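Local coordinates for CaaX farnesyltransferase alpha subunit Ram2 (Aspergillus fumigatus, PDB 4L9P) that forms, with the beta subunit Ram1, the heterodimeric protein farnesyltransferase that attaches a farnesyl group to the cysteine of C-terminal CaaX motifs, at the interface of chains A and B. Numbering follows the deposited sequence. Chains: chain A, CaaX farnesyltransferase alpha subunit Ram2; chain B, CaaX farnesyltransferase beta subunit Ram1.

Two polar contacts, their C-alpha centres about 51 Å apart, show how an extended helical subunit can be fastened to a compact partner at widely separated points. They share no residue and no secondary-structure element. Contact 1 joins A:Arg195, in the loop between helices 180-192 and 197-208, and the end of helix 238-254 with the loop after it, to the Ram1 segment leading into helix 89-105; contact 2 joins the N-terminal stretch and helix 51-65 of Ram2 to the Ram1 loop before helix 200-213. In each, an arginine of Ram2 binds a main-chain carbonyl of Ram1. Such spacing would be expected to fix how the alpha subunit curves around Ram1.

Contact 1: the interface of chains A and B. Residues chain A 195, 254-258; chain B 84, 86-88, 91.
The guanidinium of A:Arg195 carries the methyl CG2 of B:Thr91 over the centre of one face, with CG2 3.3 Å from CZ, while B:Asp84, B:Leu86 and B:Thr88 line its edge. This is the alpha-beta interface of a protein prenyltransferase, where two alpha-subunit segments receive the beta-subunit stretch running into helix 89-105. Nearly straight between CG and NE (chi2 152°, chi3 175°), the arginine side chain carries its tip across to Ram1. There NH1 and NH2 converge end-on on the main-chain oxygen of B:Leu86, with NH2 to O at 2.9 Å. The NH2 donor is tilted only modestly from the carbonyl plane, whereas NH1 stands well above it. NH1 also donates to the hydroxyl OG1 of B:Thr88 at 3.0 Å, close to the guanidinium plane.

B:Asp84 meets the arginine tip to tip, the carboxylate and guanidinium planes 26° apart. Its OD2 takes the NH2 bond through the anti lone pair at 3.1 Å, completing a salt bridge. The other oxygen, OD1, uses its syn lone pair for the backbone N of A:Glu257 at 2.9 Å, so the two carboxylate oxygens join separate parts of Ram2 and restrain rotation of the group. The methyl CB of A:Ala255 packs against OD2, and ring carbon CD of A:Pro256 approaches OD1.

Within Ram1, B:Thr91 OG1 accepts from the backbone N of B:Thr88 at 3.0 Å and donates to its carbonyl O, a capping pair at the start of helix 89-105 that would help fix the methyl over the guanidinium. The oxygen of a water lies 2.8 Å from A:Glu254 O and also bonds to B:Leu86 N.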
loop_
_atom_site.group_PDB
_atom_site.type_symbol
_atom_site.label_atom_id
_atom_site.label_comp_id
_atom_site.label_asym_id
_atom_site.label_seq_id
_atom_site.Cartn_x
_atom_site.Cartn_y
_atom_site.Cartn_z
ATOM N N ARG A 195 14.334 -9.198 14.707
ATOM C CA ARG A 195 13.649 -8.002 14.172
ATOM C C ARG A 195 12.739 -8.278 12.998
ATOM O O ARG A 195 12.274 -7.357 12.322
ATOM C CB ARG A 195 14.685 -6.932 13.780
ATOM C CG ARG A 195 15.438 -6.486 15.047
ATOM C CD ARG A 195 16.772 -6.031 14.688
ATOM N NE ARG A 195 17.538 -5.469 15.824
ATOM C CZ ARG A 195 18.771 -5.859 16.123
ATOM N NH1 ARG A 195 19.356 -6.834 15.447
ATOM N NH2 ARG A 195 19.434 -5.232 17.090
ATOM N N GLU A 254 17.206 -9.189 24.282
ATOM C CA GLU A 254 18.264 -9.429 23.298
ATOM C C GLU A 254 18.574 -8.220 22.441
ATOM O O GLU A 254 19.676 -8.140 21.861
ATOM C CB GLU A 254 17.887 -10.586 22.362
ATOM C CG GLU A 254 17.668 -11.899 23.095
ATOM C CD GLU A 254 17.034 -12.995 22.248
ATOM O OE1 GLU A 254 16.522 -12.756 21.151
ATOM O OE2 GLU A 254 17.079 -14.143 22.697
ATOM N N ALA A 255 17.615 -7.275 22.334
ATOM C CA ALA A 255 17.751 -6.127 21.394
ATOM C C ALA A 255 16.669 -5.140 21.743
ATOM O O ALA A 255 15.613 -5.111 21.152
ATOM C CB ALA A 255 17.642 -6.583 19.902
ATOM N N PRO A 256 16.901 -4.335 22.790
ATOM C CA PRO A 256 15.778 -3.549 23.326
ATOM C C PRO A 256 15.255 -2.462 22.384
ATOM O O PRO A 256 14.128 -2.038 22.596
ATOM C CB PRO A 256 16.401 -2.872 24.586
ATOM C CG PRO A 256 17.412 -3.855 25.012
ATOM C CD PRO A 256 18.069 -4.300 23.703
ATOM N N GLU A 257 16.028 -2.016 21.392
ATOM C CA GLU A 257 15.502 -0.990 20.477
ATOM C C GLU A 257 14.658 -1.601 19.342
ATOM O O GLU A 257 14.152 -0.871 18.500
ATOM C CB GLU A 257 16.664 -0.154 19.931
ATOM C CG GLU A 257 16.298 1.137 19.176
ATOM C CD GLU A 257 15.407 2.090 19.940
ATOM O OE1 GLU A 257 15.261 1.910 21.154
ATOM O OE2 GLU A 257 14.874 3.055 19.324
ATOM N N ASN A 258 14.456 -2.920 19.341
ATOM C CA ASN A 258 13.663 -3.572 18.282
ATOM C C ASN A 258 12.173 -3.327 18.533
ATOM O O ASN A 258 11.614 -3.831 19.509
ATOM C CB ASN A 258 13.976 -5.037 18.408
ATOM C CG ASN A 258 13.139 -5.948 17.536
ATOM O OD1 ASN A 258 12.471 -5.530 16.587
ATOM N ND2 ASN A 258 13.226 -7.254 17.853
ATOM N N ASP B 84 21.589 -1.020 19.491
ATOM C CA ASP B 84 21.648 -2.356 20.076
ATOM C C ASP B 84 22.959 -3.019 19.670
ATOM O O ASP B 84 23.452 -2.809 18.581
ATOM C CB ASP B 84 20.568 -3.248 19.461
ATOM C CG ASP B 84 19.108 -2.952 19.945
ATOM O OD1 ASP B 84 18.889 -2.361 20.998
ATOM O OD2 ASP B 84 18.159 -3.399 19.238
ATOM N N LEU B 86 23.336 -6.312 19.180
ATOM C CA LEU B 86 23.095 -7.484 18.329
ATOM C C LEU B 86 22.950 -7.102 16.859
ATOM O O LEU B 86 22.082 -6.282 16.522
ATOM C CB LEU B 86 21.812 -8.147 18.796
ATOM C CG LEU B 86 21.358 -9.331 17.927
ATOM C CD1 LEU B 86 22.303 -10.544 18.055
ATOM C CD2 LEU B 86 19.907 -9.721 18.265
ATOM N N SER B 87 23.729 -7.735 15.987
ATOM C CA SER B 87 23.621 -7.546 14.539
ATOM C C SER B 87 22.767 -8.668 13.929
ATOM O O SER B 87 23.017 -9.867 14.194
ATOM C CB SER B 87 25.013 -7.626 13.917
ATOM O OG SER B 87 24.922 -7.436 12.518
ATOM N N THR B 88 21.738 -8.293 13.148
ATOM C CA THR B 88 21.001 -9.245 12.327
ATOM C C THR B 88 20.852 -8.694 10.914
ATOM O O THR B 88 21.283 -7.555 10.646
ATOM C CB THR B 88 19.591 -9.505 12.875
ATOM O OG1 THR B 88 18.839 -8.283 12.872
ATOM C CG2 THR B 88 19.611 -10.124 14.296
ATOM N N THR B 91 19.468 -5.172 10.808
ATOM C CA THR B 91 20.325 -4.040 11.140
ATOM C C THR B 91 21.401 -3.852 10.116
ATOM O O THR B 91 21.828 -2.696 9.928
ATOM C CB THR B 91 20.912 -4.116 12.540
ATOM O OG1 THR B 91 21.657 -5.329 12.674
ATOM C CG2 THR B 91 19.778 -4.071 13.574
HETATM O O HOH W 1 21.319 -5.957 21.234
#

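Contact 2: the interface of chains A and B. Residues chain A 31-34, 61, 87; chain B 194-196.
Hydrogen bonds from A:Asn34 and A:Arg61 converge on B:His194, a loop residue whose imidazole reaches into the N-terminal stretch of Ram2. Its ND1 accepts from the backbone N of A:Asn34 at 2.9 Å; the bond is fairly straight, although the donor is tilted from the ring plane. The side chain gets there with CG anti to its own backbone N (chi1 179°). The main-chain O of the same histidine accepts from NH1 of A:Arg61 at 3.1 Å, the donor standing above the carbonyl plane. One beta-subunit residue is thereby held through both its ring and its backbone.

Support within Ram2 comes from A:Ile31, whose carbonyl O takes two bonds from the side of the A:Arg61 guanidinium. NE lies 2.9 Å from this O, and NH2 also donates to it, both nearly in the guanidinium plane. The paired bonds restrain the group's rotation and tie helix 51-65 to the N-terminal stretch that receives the histidine.

Packing is led by the arginine chain, which bends at chi3 (-79°) and brings CD over one face of the imidazole, 3.6 Å from CE1 and nearer the ring's border than its middle. The guanidinium and ring planes lie 8° apart, although the two side chains run at about a right angle. A:Leu33 runs antiparallel alongside the histidine, its CD1 3.8 Å from CB of B:His194. CG of A:Arg61 rests against CA of B:Gly195.

A separate polar contact, not a hydrogen bond, is made at the ring edge, where the carbonyl O of A:Glu32 sits 3.3 Å from CE1 of B:His194.

In the farnesyltransferase heterodimer, this contact between a Ram1 loop and the N-terminal stretch of Ram2 likely anchors that end of the alpha subunit.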
loop_
_atom_site.group_PDB
_atom_site.type_symbol
_atom_site.label_atom_id
_atom_site.label_comp_id
_atom_site.label_asym_id
_atom_site.label_seq_id
_atom_site.Cartn_x
_atom_site.Cartn_y
_atom_site.Cartn_z
ATOM N N ILE A 31 -4.711 -14.841 -33.133
ATOM C CA ILE A 31 -5.245 -13.494 -33.238
ATOM C C ILE A 31 -4.118 -12.484 -33.039
ATOM O O ILE A 31 -3.555 -12.383 -31.943
ATOM C CB ILE A 31 -6.328 -13.235 -32.192
ATOM C CG1 ILE A 31 -7.535 -14.152 -32.402
ATOM C CG2 ILE A 31 -6.753 -11.728 -32.198
ATOM C CD1 ILE A 31 -8.563 -13.939 -31.301
ATOM N N GLU A 32 -3.768 -11.794 -34.124
ATOM C CA GLU A 32 -2.699 -10.809 -34.196
ATOM C C GLU A 32 -2.907 -9.671 -33.192
ATOM O O GLU A 32 -4.045 -9.309 -32.925
ATOM C CB GLU A 32 -2.716 -10.234 -35.619
ATOM C CG GLU A 32 -1.526 -9.388 -36.018
ATOM C CD GLU A 32 -1.509 -9.036 -37.514
ATOM O OE1 GLU A 32 -2.524 -9.219 -38.225
ATOM O OE2 GLU A 32 -0.452 -8.570 -37.984
ATOM N N LEU A 33 -1.822 -9.096 -32.677
ATOM C CA LEU A 33 -1.892 -7.947 -31.771
ATOM C C LEU A 33 -2.436 -6.702 -32.462
ATOM O O LEU A 33 -2.041 -6.352 -33.577
ATOM C CB LEU A 33 -0.509 -7.635 -31.210
ATOM C CG LEU A 33 -0.349 -6.360 -30.388
ATOM C CD1 LEU A 33 -1.164 -6.439 -29.110
ATOM C CD2 LEU A 33 1.136 -6.117 -30.075
ATOM N N ASN A 34 -3.358 -6.037 -31.787
ATOM C CA ASN A 34 -3.817 -4.737 -32.197
ATOM C C ASN A 34 -3.564 -3.815 -31.009
ATOM O O ASN A 34 -4.317 -3.807 -30.045
ATOM C CB ASN A 34 -5.296 -4.839 -32.502
ATOM C CG ASN A 34 -5.904 -3.521 -32.871
ATOM O OD1 ASN A 34 -5.243 -2.474 -32.840
ATOM N ND2 ASN A 34 -7.180 -3.555 -33.237
ATOM N N ARG A 61 -4.504 -15.538 -27.290
ATOM C CA ARG A 61 -5.747 -14.819 -27.569
ATOM C C ARG A 61 -6.761 -15.757 -28.246
ATOM O O ARG A 61 -7.936 -15.760 -27.899
ATOM C CB ARG A 61 -5.515 -13.595 -28.474
ATOM C CG ARG A 61 -5.049 -12.390 -27.689
ATOM C CD ARG A 61 -5.052 -11.106 -28.562
ATOM N NE ARG A 61 -3.858 -11.146 -29.370
ATOM C CZ ARG A 61 -2.665 -10.661 -29.046
ATOM N NH1 ARG A 61 -2.445 -9.929 -27.940
ATOM N NH2 ARG A 61 -1.694 -10.877 -29.897
ATOM N N HIS A 87 2.243 -12.046 -16.194
ATOM C CA HIS A 87 1.070 -11.931 -17.079
ATOM C C HIS A 87 -0.109 -12.490 -16.311
ATOM O O HIS A 87 -0.317 -13.707 -16.282
ATOM C CB HIS A 87 1.399 -12.754 -18.330
ATOM C CG HIS A 87 0.448 -12.579 -19.470
ATOM N ND1 HIS A 87 -0.889 -12.936 -19.411
ATOM C CD2 HIS A 87 0.682 -12.182 -20.756
ATOM C CE1 HIS A 87 -1.444 -12.701 -20.590
ATOM N NE2 HIS A 87 -0.516 -12.218 -21.419
ATOM N N HIS B 194 -4.324 -5.364 -25.294
ATOM C CA HIS B 194 -5.142 -6.259 -26.154
ATOM C C HIS B 194 -5.037 -7.722 -25.748
ATOM O O HIS B 194 -3.963 -8.301 -25.814
ATOM C CB HIS B 194 -4.683 -6.156 -27.576
ATOM C CG HIS B 194 -5.433 -7.034 -28.523
ATOM N ND1 HIS B 194 -4.898 -7.420 -29.736
ATOM C CD2 HIS B 194 -6.702 -7.532 -28.491
ATOM C CE1 HIS B 194 -5.796 -8.135 -30.406
ATOM N NE2 HIS B 194 -6.897 -8.219 -29.668
ATOM N N GLY B 195 -6.150 -8.325 -25.348
ATOM C CA GLY B 195 -6.167 -9.750 -25.033
ATOM C C GLY B 195 -5.963 -10.070 -23.554
ATOM O O GLY B 195 -5.973 -11.271 -23.174
ATOM N N GLN B 196 -5.770 -9.035 -22.723
ATOM C CA GLN B 196 -5.576 -9.267 -21.303
ATOM C C GLN B 196 -6.925 -8.996 -20.636
ATOM O O GLN B 196 -7.637 -8.037 -20.993
ATOM C CB GLN B 196 -4.474 -8.348 -20.732
ATOM C CG GLN B 196 -3.103 -8.568 -21.401
ATOM C CD GLN B 196 -2.025 -7.766 -20.678
ATOM O OE1 GLN B 196 -1.894 -7.847 -19.461
ATOM N NE2 GLN B 196 -1.267 -6.964 -21.434
#